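Side-chain contacts in bifunctional enzyme IspD/IspF (Campylobacter jejuni, PDB 1W55), which catalyses two steps of isoprenoid precursor synthesis, making 4-diphosphocytidyl-2-C-methyl-D-erythritol from CTP and methylerythritol phosphate, and cyclising its 2-phosphate to the 2,4-cyclodiphosphate with release of CMP: residues 188-193 / 198-203; 11-16 / 20-25; 28-33 / 207-212. All coordinates share one frame; numbering follows the deposited sequence.

Contact 1 of 3, residues 188-193 / 198-203. With C (cytidine-5'-monophosphate), chain D; EDO (1,2-ethanediol), chain F.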
loop_
_atom_site.group_PDB
_atom_site.type_symbol
_atom_site.label_atom_id
_atom_site.label_comp_id
_atom_site.label_asym_id
_atom_site.label_seq_id
_atom_site.Cartn_x
_atom_site.Cartn_y
_atom_site.Cartn_z
ATOM N N ASN A 188 -8.419 -19.804 6.789
ATOM C CA ASN A 188 -7.511 -19.371 7.854
ATOM C C ASN A 188 -7.221 -20.452 8.915
ATOM O O ASN A 188 -6.322 -20.289 9.745
ATOM C CB ASN A 188 -8.075 -18.125 8.549
ATOM C CG ASN A 188 -7.407 -16.821 8.085
ATOM O OD1 ASN A 188 -6.799 -16.757 7.007
ATOM N ND2 ASN A 188 -7.529 -15.774 8.904
ATOM N N ALA A 189 -8.001 -21.533 8.913
ATOM C CA ALA A 189 -7.797 -22.607 9.874
ATOM C C ALA A 189 -7.033 -23.785 9.267
ATOM O O ALA A 189 -6.896 -24.814 9.904
ATOM C CB ALA A 189 -9.118 -23.048 10.485
ATOM N N ARG A 190 -6.535 -23.619 8.040
ATOM C CA ARG A 190 -5.690 -24.618 7.391
ATOM C C ARG A 190 -4.510 -24.996 8.278
ATOM O O ARG A 190 -3.992 -24.162 9.021
ATOM C CB ARG A 190 -5.153 -24.115 6.039
ATOM C CG ARG A 190 -3.857 -24.856 5.570
ATOM C CD ARG A 190 -3.164 -24.314 4.309
ATOM N NE ARG A 190 -4.074 -24.213 3.168
ATOM C CZ ARG A 190 -4.371 -25.212 2.337
ATOM N NH1 ARG A 190 -3.832 -26.416 2.506
ATOM N NH2 ARG A 190 -5.217 -25.001 1.334
ATOM N N LYS A 191 -4.083 -26.254 8.173
ATOM C CA LYS A 191 -2.959 -26.765 8.945
ATOM C C LYS A 191 -1.666 -26.695 8.138
ATOM O O LYS A 191 -1.569 -27.266 7.049
ATOM C CB LYS A 191 -3.250 -28.199 9.380
ATOM C CG LYS A 191 -2.192 -28.844 10.267
ATOM C CD LYS A 191 -2.716 -30.128 10.908
ATOM C CE LYS A 191 -2.798 -31.263 9.902
ATOM N NZ LYS A 191 -3.675 -32.382 10.372
ATOM N N LEU A 192 -0.679 -25.983 8.668
ATOM C CA LEU A 192 0.643 -25.980 8.055
ATOM C C LEU A 192 1.252 -27.387 8.156
ATOM O O LEU A 192 1.530 -27.896 9.249
ATOM C CB LEU A 192 1.537 -24.906 8.681
ATOM C CG LEU A 192 3.032 -24.876 8.356
ATOM C CD1 LEU A 192 3.287 -24.643 6.877
ATOM C CD2 LEU A 192 3.734 -23.804 9.185
ATOM N N THR A 193 1.408 -28.025 7.003
ATOM C CA THR A 193 1.877 -29.408 6.943
ATOM C C THR A 193 3.063 -29.547 5.999
ATOM O O THR A 193 4.075 -30.154 6.349
ATOM C CB THR A 193 0.725 -30.342 6.511
ATOM O OG1 THR A 193 -0.291 -30.333 7.514
ATOM C CG2 THR A 193 1.188 -31.809 6.484
ATOM N N LEU A 198 3.016 -22.659 3.382
ATOM C CA LEU A 198 3.403 -21.343 3.920
ATOM C C LEU A 198 2.846 -20.184 3.100
ATOM O O LEU A 198 2.224 -19.276 3.651
ATOM C CB LEU A 198 4.930 -21.210 4.036
ATOM C CG LEU A 198 5.632 -21.915 5.199
ATOM C CD1 LEU A 198 7.150 -21.805 5.041
ATOM C CD2 LEU A 198 5.186 -21.370 6.558
ATOM N N LYS A 199 3.057 -20.243 1.785
ATOM C CA LYS A 199 2.568 -19.227 0.853
ATOM C C LYS A 199 1.049 -19.231 0.694
ATOM O O LYS A 199 0.491 -18.297 0.116
ATOM C CB LYS A 199 3.234 -19.388 -0.521
ATOM C CG LYS A 199 4.505 -18.556 -0.689
ATOM C CD LYS A 199 5.414 -19.122 -1.780
ATOM C CE LYS A 199 6.855 -18.646 -1.610
ATOM N NZ LYS A 199 7.708 -19.669 -0.932
ATOM N N LYS A 200 0.385 -20.273 1.193
ATOM C CA LYS A 200 -1.077 -20.338 1.164
ATOM C C LYS A 200 -1.680 -19.639 2.371
ATOM O O LYS A 200 -2.877 -19.387 2.409
ATOM C CB LYS A 200 -1.583 -21.786 1.097
ATOM C CG LYS A 200 -1.236 -22.519 -0.196
ATOM C CD LYS A 200 -1.457 -24.026 -0.070
ATOM C CE LYS A 200 -0.577 -24.791 -1.064
ATOM N NZ LYS A 200 -1.192 -26.074 -1.497
ATOM N N LEU A 201 -0.844 -19.330 3.358
ATOM C CA LEU A 201 -1.291 -18.619 4.555
ATOM C C LEU A 201 -0.694 -17.209 4.637
ATOM O O LEU A 201 0.410 -16.957 4.160
ATOM C CB LEU A 201 -0.937 -19.422 5.807
ATOM C CG LEU A 201 -1.675 -20.752 5.986
ATOM C CD1 LEU A 201 -0.792 -21.768 6.692
ATOM C CD2 LEU A 201 -2.973 -20.529 6.747
ATOM N N ASP A 202 -1.433 -16.294 5.246
ATOM C CA ASP A 202 -0.980 -14.909 5.365
ATOM C C ASP A 202 -0.272 -14.718 6.718
ATOM O O ASP A 202 -0.698 -13.924 7.559
ATOM C CB ASP A 202 -2.168 -13.944 5.171
ATOM C CG ASP A 202 -1.745 -12.476 5.091
ATOM O OD1 ASP A 202 -0.667 -12.171 4.515
ATOM O OD2 ASP A 202 -2.441 -11.555 5.583
ATOM N N LEU A 203 0.803 -15.475 6.918
ATOM C CA LEU A 203 1.516 -15.484 8.191
ATOM C C LEU A 203 2.389 -14.228 8.383
ATOM O O LEU A 203 2.937 -13.697 7.414
ATOM C CB LEU A 203 2.355 -16.763 8.307
ATOM C CG LEU A 203 1.611 -18.103 8.412
ATOM C CD1 LEU A 203 2.579 -19.274 8.373
ATOM C CD2 LEU A 203 0.770 -18.177 9.669
HETATM O OP3 C D . -1.343 -33.445 11.487
HETATM P P C D . -0.830 -34.344 12.587
HETATM O OP1 C D . 0.589 -34.798 12.355
HETATM O OP2 C D . -1.799 -35.418 13.027
HETATM O "O5'" C D . -0.646 -33.363 13.853
HETATM C "C5'" C D . -1.733 -32.641 14.412
HETATM C "C4'" C D . -1.276 -31.899 15.669
HETATM O "O4'" C D . -1.010 -32.807 16.745
HETATM C "C3'" C D . -0.006 -31.100 15.449
HETATM O "O3'" C D . -0.224 -29.818 16.008
HETATM C "C2'" C D . 1.068 -31.836 16.220
HETATM O "O2'" C D . 2.063 -30.970 16.752
HETATM C "C1'" C D . 0.269 -32.526 17.314
HETATM N N1 C D . 0.915 -33.774 17.720
HETATM C C2 C D . 1.167 -33.983 19.086
HETATM O O2 C D . 0.836 -33.111 19.934
HETATM N N3 C D . 1.764 -35.132 19.463
HETATM C C4 C D . 2.135 -36.069 18.549
HETATM N N4 C D . 2.744 -37.214 18.957
HETATM C C5 C D . 1.895 -35.872 17.194
HETATM C C6 C D . 1.271 -34.696 16.799
HETATM C C1 EDO F . -7.072 -32.815 12.760
HETATM O O1 EDO F . -5.946 -32.203 12.149
HETATM C C2 EDO F . -8.328 -32.437 12.006
HETATM O O2 EDO F . -8.125 -32.669 10.631
HETATM O O HOH W 1 -5.238 -21.549 3.586
#

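Contact 2 of 3, residues 11-16 / 20-25. With C (cytidine-5'-monophosphate), chain D.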
loop_
_atom_site.group_PDB
_atom_site.type_symbol
_atom_site.label_atom_id
_atom_site.label_comp_id
_atom_site.label_asym_id
_atom_site.label_seq_id
_atom_site.Cartn_x
_atom_site.Cartn_y
_atom_site.Cartn_z
ATOM N N ALA A 11 3.273 -31.235 20.084
ATOM C CA ALA A 11 4.351 -32.217 20.216
ATOM C C ALA A 11 4.600 -32.972 18.915
ATOM O O ALA A 11 3.921 -32.756 17.916
ATOM C CB ALA A 11 4.059 -33.192 21.367
ATOM N N GLY A 12 5.591 -33.857 18.938
ATOM C CA GLY A 12 5.966 -34.639 17.774
ATOM C C GLY A 12 6.827 -33.868 16.787
ATOM O O GLY A 12 6.864 -32.630 16.794
ATOM N N ASN A 13 7.520 -34.610 15.933
ATOM C CA ASN A 13 8.399 -34.006 14.951
ATOM C C ASN A 13 8.175 -34.624 13.588
ATOM O O ASN A 13 8.724 -35.682 13.272
ATOM C CB ASN A 13 9.871 -34.116 15.378
ATOM C CG ASN A 13 10.822 -33.407 14.409
ATOM O OD1 ASN A 13 10.560 -32.281 13.961
ATOM N ND2 ASN A 13 11.929 -34.072 14.077
ATOM N N SER A 14 7.346 -33.956 12.793
ATOM C CA SER A 14 7.035 -34.415 11.450
ATOM C C SER A 14 8.161 -34.024 10.505
ATOM O O SER A 14 8.674 -32.898 10.565
ATOM C CB SER A 14 5.707 -33.819 10.971
ATOM O OG SER A 14 4.788 -34.833 10.585
ATOM N N THR A 15 8.549 -34.972 9.651
ATOM C CA THR A 15 9.519 -34.726 8.581
ATOM C C THR A 15 8.794 -34.299 7.304
ATOM O O THR A 15 9.429 -33.881 6.333
ATOM C CB THR A 15 10.381 -35.984 8.308
ATOM O OG1 THR A 15 10.627 -36.681 9.536
ATOM C CG2 THR A 15 11.790 -35.588 7.828
ATOM N N ARG A 16 7.465 -34.405 7.321
ATOM C CA ARG A 16 6.626 -34.033 6.183
ATOM C C ARG A 16 6.912 -32.601 5.717
ATOM O O ARG A 16 7.049 -32.338 4.522
ATOM C CB ARG A 16 5.144 -34.200 6.542
ATOM C CG ARG A 16 4.257 -34.643 5.384
ATOM C CD ARG A 16 3.635 -36.025 5.550
ATOM N NE ARG A 16 2.705 -36.087 6.677
ATOM N N LYS A 20 15.497 -28.140 7.800
ATOM C CA LYS A 20 16.155 -28.419 9.072
ATOM C C LYS A 20 15.356 -27.785 10.212
ATOM O O LYS A 20 15.436 -28.230 11.350
ATOM C CB LYS A 20 17.617 -27.970 9.081
ATOM C CG LYS A 20 18.474 -28.654 10.180
ATOM C CD LYS A 20 19.049 -30.002 9.712
ATOM C CE LYS A 20 19.008 -31.045 10.835
ATOM N NZ LYS A 20 19.378 -32.417 10.367
ATOM N N VAL A 21 14.563 -26.767 9.891
ATOM C CA VAL A 21 13.766 -26.079 10.901
ATOM C C VAL A 21 12.453 -26.800 11.252
ATOM O O VAL A 21 11.687 -27.197 10.371
ATOM C CB VAL A 21 13.532 -24.567 10.558
ATOM C CG1 VAL A 21 12.694 -24.402 9.313
ATOM C CG2 VAL A 21 12.891 -23.838 11.749
ATOM N N LYS A 22 12.223 -26.974 12.549
ATOM C CA LYS A 22 10.949 -27.471 13.057
ATOM C C LYS A 22 9.883 -26.385 12.964
ATOM O O LYS A 22 10.103 -25.223 13.361
ATOM C CB LYS A 22 11.091 -27.935 14.496
ATOM C CG LYS A 22 11.910 -29.212 14.653
ATOM C CD LYS A 22 12.118 -29.534 16.127
ATOM C CE LYS A 22 13.212 -30.590 16.326
ATOM N NZ LYS A 22 13.570 -30.758 17.774
ATOM N N LYS A 23 8.722 -26.769 12.445
ATOM C CA LYS A 23 7.672 -25.804 12.146
ATOM C C LYS A 23 7.161 -25.040 13.368
ATOM O O LYS A 23 6.723 -23.900 13.243
ATOM C CB LYS A 23 6.546 -26.442 11.328
ATOM C CG LYS A 23 5.507 -27.224 12.124
ATOM C CD LYS A 23 4.300 -27.489 11.240
ATOM C CE LYS A 23 4.260 -28.926 10.802
ATOM N NZ LYS A 23 3.314 -29.669 11.674
ATOM N N GLN A 24 7.251 -25.641 14.547
ATOM C CA GLN A 24 6.776 -24.973 15.760
ATOM C C GLN A 24 7.668 -23.801 16.184
ATOM O O GLN A 24 7.224 -22.948 16.965
ATOM C CB GLN A 24 6.555 -25.949 16.922
ATOM C CG GLN A 24 7.542 -27.096 17.015
ATOM C CD GLN A 24 7.103 -28.312 16.212
ATOM O OE1 GLN A 24 7.595 -28.531 15.102
ATOM N NE2 GLN A 24 6.183 -29.107 16.772
ATOM N N PHE A 25 8.896 -23.756 15.642
ATOM C CA PHE A 25 9.856 -22.699 15.943
ATOM C C PHE A 25 10.126 -21.693 14.814
ATOM O O PHE A 25 11.037 -20.883 14.935
ATOM C CB PHE A 25 11.178 -23.290 16.468
ATOM C CG PHE A 25 10.995 -24.231 17.621
ATOM C CD1 PHE A 25 11.443 -25.540 17.540
ATOM C CD2 PHE A 25 10.337 -23.822 18.768
ATOM C CE1 PHE A 25 11.249 -26.428 18.588
ATOM C CE2 PHE A 25 10.134 -24.699 19.829
ATOM C CZ PHE A 25 10.594 -26.001 19.740
HETATM O OP3 C D . -1.343 -33.445 11.487
HETATM P P C D . -0.830 -34.344 12.587
HETATM O OP1 C D . 0.589 -34.798 12.355
HETATM O OP2 C D . -1.799 -35.418 13.027
HETATM O "O5'" C D . -0.646 -33.363 13.853
HETATM C "C5'" C D . -1.733 -32.641 14.412
HETATM C "C4'" C D . -1.276 -31.899 15.669
HETATM O "O4'" C D . -1.010 -32.807 16.745
HETATM C "C3'" C D . -0.006 -31.100 15.449
HETATM O "O3'" C D . -0.224 -29.818 16.008
HETATM C "C2'" C D . 1.068 -31.836 16.220
HETATM O "O2'" C D . 2.063 -30.970 16.752
HETATM C "C1'" C D . 0.269 -32.526 17.314
HETATM N N1 C D . 0.915 -33.774 17.720
HETATM C C2 C D . 1.167 -33.983 19.086
HETATM O O2 C D . 0.836 -33.111 19.934
HETATM N N3 C D . 1.764 -35.132 19.463
HETATM C C4 C D . 2.135 -36.069 18.549
HETATM N N4 C D . 2.744 -37.214 18.957
HETATM C C5 C D . 1.895 -35.872 17.194
HETATM C C6 C D . 1.271 -34.696 16.799
#

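Contact 3 of 3, residues 28-33 / 207-212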
loop_
_atom_site.group_PDB
_atom_site.type_symbol
_atom_site.label_atom_id
_atom_site.label_comp_id
_atom_site.label_asym_id
_atom_site.label_seq_id
_atom_site.Cartn_x
_atom_site.Cartn_y
_atom_site.Cartn_z
ATOM N N LEU A 28 7.068 -15.911 13.785
ATOM C CA LEU A 28 5.958 -15.109 13.280
ATOM C C LEU A 28 5.986 -13.856 14.132
ATOM O O LEU A 28 5.660 -13.902 15.322
ATOM C CB LEU A 28 4.613 -15.841 13.454
ATOM C CG LEU A 28 4.472 -17.287 12.946
ATOM C CD1 LEU A 28 3.009 -17.737 12.977
ATOM C CD2 LEU A 28 5.068 -17.496 11.556
ATOM N N GLY A 29 6.418 -12.743 13.546
ATOM C CA GLY A 29 6.752 -11.576 14.351
ATOM C C GLY A 29 7.881 -11.964 15.287
ATOM O O GLY A 29 8.866 -12.554 14.838
ATOM N N ASN A 30 7.730 -11.653 16.579
ATOM C CA ASN A 30 8.728 -11.999 17.597
ATOM C C ASN A 30 8.550 -13.406 18.153
ATOM O O ASN A 30 9.433 -13.890 18.858
ATOM C CB ASN A 30 8.692 -11.018 18.786
ATOM C CG ASN A 30 9.676 -9.830 18.635
ATOM O OD1 ASN A 30 10.645 -9.873 17.860
ATOM N ND2 ASN A 30 9.414 -8.764 19.391
ATOM N N ASP A 31 7.433 -14.060 17.830
ATOM C CA ASP A 31 7.050 -15.277 18.529
ATOM C C ASP A 31 7.299 -16.521 17.707
ATOM O O ASP A 31 7.005 -16.538 16.518
ATOM C CB ASP A 31 5.554 -15.241 18.895
ATOM C CG ASP A 31 5.259 -14.343 20.077
ATOM O OD1 ASP A 31 6.170 -14.086 20.892
ATOM O OD2 ASP A 31 4.135 -13.852 20.282
ATOM N N PRO A 32 7.770 -17.588 18.347
ATOM C CA PRO A 32 7.803 -18.898 17.682
ATOM C C PRO A 32 6.357 -19.288 17.362
ATOM O O PRO A 32 5.437 -18.841 18.054
ATOM C CB PRO A 32 8.426 -19.828 18.729
ATOM C CG PRO A 32 8.287 -19.109 20.042
ATOM C CD PRO A 32 8.239 -17.645 19.746
ATOM N N LEU A 33 6.168 -20.075 16.309
ATOM C CA LEU A 33 4.836 -20.385 15.769
ATOM C C LEU A 33 3.885 -20.940 16.828
ATOM O O LEU A 33 2.737 -20.541 16.868
ATOM C CB LEU A 33 4.952 -21.365 14.584
ATOM C CG LEU A 33 3.653 -21.850 13.920
ATOM C CD1 LEU A 33 3.829 -21.971 12.412
ATOM C CD2 LEU A 33 3.134 -23.164 14.526
ATOM N N SER A 207 10.496 -11.278 12.793
ATOM C CA SER A 207 11.088 -10.002 13.180
ATOM C C SER A 207 12.578 -9.915 12.810
ATOM O O SER A 207 13.236 -10.926 12.463
ATOM C CB SER A 207 10.852 -9.728 14.663
ATOM O OG SER A 207 11.820 -10.364 15.478
ATOM N N PHE A 208 13.108 -8.706 12.877
ATOM C CA PHE A 208 14.474 -8.461 12.422
ATOM C C PHE A 208 15.499 -8.576 13.531
ATOM O O PHE A 208 16.649 -8.224 13.320
ATOM C CB PHE A 208 14.593 -7.101 11.709
ATOM C CG PHE A 208 13.809 -7.021 10.409
ATOM C CD1 PHE A 208 12.926 -5.966 10.173
ATOM C CD2 PHE A 208 13.931 -8.015 9.432
ATOM C CE1 PHE A 208 12.184 -5.899 8.973
ATOM C CE2 PHE A 208 13.193 -7.955 8.240
ATOM C CZ PHE A 208 12.324 -6.894 8.013
ATOM N N GLU A 209 15.100 -9.086 14.698
ATOM C CA GLU A 209 16.045 -9.217 15.817
ATOM C C GLU A 209 17.244 -10.060 15.448
ATOM O O GLU A 209 17.137 -11.069 14.721
ATOM C CB GLU A 209 15.384 -9.745 17.106
ATOM C CG GLU A 209 14.392 -8.771 17.719
ATOM C CD GLU A 209 13.980 -9.104 19.154
ATOM O OE1 GLU A 209 13.596 -8.168 19.901
ATOM O OE2 GLU A 209 14.010 -10.283 19.540
ATOM N N ILE A 210 18.394 -9.625 15.933
ATOM C CA ILE A 210 19.637 -10.327 15.677
ATOM C C ILE A 210 20.325 -10.650 17.010
ATOM O O ILE A 210 20.442 -9.780 17.875
ATOM C CB ILE A 210 20.546 -9.511 14.705
ATOM C CG1 ILE A 210 19.869 -9.413 13.331
ATOM C CG2 ILE A 210 21.935 -10.138 14.581
ATOM C CD1 ILE A 210 20.604 -8.525 12.313
ATOM N N PHE A 211 20.758 -11.904 17.161
ATOM C CA PHE A 211 21.323 -12.393 18.416
ATOM C C PHE A 211 22.830 -12.561 18.344
ATOM O O PHE A 211 23.352 -13.143 17.380
ATOM C CB PHE A 211 20.679 -13.731 18.790
ATOM C CG PHE A 211 19.230 -13.624 19.130
ATOM C CD1 PHE A 211 18.302 -13.239 18.165
ATOM C CD2 PHE A 211 18.787 -13.924 20.414
ATOM C CE1 PHE A 211 16.960 -13.135 18.479
ATOM C CE2 PHE A 211 17.447 -13.825 20.737
ATOM C CZ PHE A 211 16.532 -13.422 19.775
ATOM N N THR A 212 23.519 -12.062 19.368
ATOM C CA THR A 212 24.976 -12.137 19.439
ATOM C C THR A 212 25.414 -13.366 20.220
ATOM O O THR A 212 24.784 -13.719 21.211
ATOM C CB THR A 212 25.595 -10.869 20.127
ATOM O OG1 THR A 212 27.008 -11.067 20.283
ATOM C CG2 THR A 212 25.149 -10.730 21.600
#

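Contact 1 of 3, residues 188-193 / 198-203
R190 lays one face of its guanidinium over the aliphatic chain of K200, with K200 CD 4.0 Å from R190 CZ and above the middle of the group. A bend at chi3 (-54°) turns the flat end across the lysine, while further back R190 CD lies 4.2 Å from L201 CG. In the guanidinium plane a water accepts from R190 NE at 2.9 Å and gives a long, weak bond to K200 O, so the two segments share a water, weakly held on the K200 side, although no direct hydrogen bond joins them. Deeper in, leucines suit the buried side: L192 CD1 meets L198 CD2 at 3.8 Å, and L192 CB faces L201 CD1 at 4.4 Å. L192 carries CG anti to its own N (chi1 170°), which sends the branched end to L198.

K191 points the other way, into the nucleotide pocket, where K191 NZ donates to OP3 of cytidine monophosphate at 2.8 Å; it is predicted to position the methylerythritol phosphate. The contact thus packs the segment carrying K191 against 198-203, the run that continues toward strand 210-224. The closeness of two cations, with R190 NH1 4.8 Å from K200 NZ, is probably tolerated because methylene rather than charge meets the guanidinium and because E187 of the second subunit forms a salt bridge with K200.

Contact 2 of 3, residues 11-16 / 20-25
Van der Waals contact between a polar tip and an aliphatic chain joins N13 to K22: the amide oxygen N13 OD1 rests 3.4 Å from K22 CG and runs close to CD as well. The two side chains cross at about a right angle. N13 swings its CG anti to the backbone N (chi1 -176°), which carries the amide over to the lysine, and K22 suits the place because its extended chain offers methylenes here while K22 NZ continues to a long, weak ion pair with E295.

Polar approach without bonding describes the second pair. Q24 NE2 comes within 3.6 Å of G12 O, but its hydrogen bond goes to the carbonyl of A10, so this buried amide nitrogen is satisfied by the residue just ahead of A11. Q24 CG also packs over the middle of the F25 ring, and F25 N donates to K22 O at 3.0 Å, closing the short 3-10 turn.

Hydrogen bonds to ligand come from the backbone of A11. A11 N donates to O2 of the cytosine at 3.1 Å (147° at the hydrogen), and A11 O accepts from the ribose O2' at 2.8 Å. G12 follows with a positive phi of 80°, and having no side chain it can lie close beside the base at C5.

Both segments lie in the loop after strand 4-9, the signature loop of IspD enzymes, which holds R16 and K23, both predicted transition-state stabilisers. Main-chain atoms of A11 hold the base O2 and the ribose O2', a grip that by itself would not tell cytosine from uracil.

Contact 3 of 3, residues 28-33 / 207-212
The amide of N30 and the carboxylate of E209 are the flat groups here, their planes inclined by about 43°. N30 OD1 sits squarely over one face of the carboxylate, 3.7 Å from E209 CD, instead of meeting its oxygens head-on, an approach that probably softens the repulsion between oxygens. The carboxylate oxygens are engaged elsewhere: E209 OE1 forms a salt bridge with K364 and OE2 one with R335, both of the third subunit, which together probably hold the carboxylate in its orientation.

The same amide oxygen accepts a short bond from S207 OG at 2.7 Å, a closeness that suits a small side chain with one donor. The hydroxyl arrives at a C=O...O angle of 154°, tilted a little from the amide plane. With chi1 at 84°, S207 tucks OG between its backbone N and carbonyl carbon, bringing it toward N30.

N30 and G29 occupy the two central positions of a type II' turn from L28 to D31, the tip of the tight hairpin formed by strands 27-28 and 31-32. G29 stands at the first of them, where positive phi comes easily to a residue without CB. L28 and D31 close the turn with a pair of backbone bonds.

G29 O accepts from S207 N at 2.9 Å, the donor lying well above the carbonyl plane. S207 belongs to the linker that leads into strand 210-224, the first of the IspF domain, so this pair of bonds joins the cytidylyltransferase hairpin to the start of the second enzyme. Just beyond, F208 meets F208 of the third and fourth subunits edge-to-face.

Overall arrangement
From the N terminus, contact 2 closes first, a short loop after strand 4-9 that returns before strand 27-28. The hairpin turn of contact 3 follows at once, but its partner lies 174 residues further on, so the loop it closes spans most of the cytidylyltransferase domain. Contact 1 falls within that span, a local loop after strand 180-184, whereas contact 2 precedes it in series. The three meet in space: L192 packs against both K23 and L33, L203 touches L28, and K23 and Q24 lie on L33. Contacts 1 and 2 both reach the same cytidine monophosphate, and contact 3 connects their surroundings to the IspF domain.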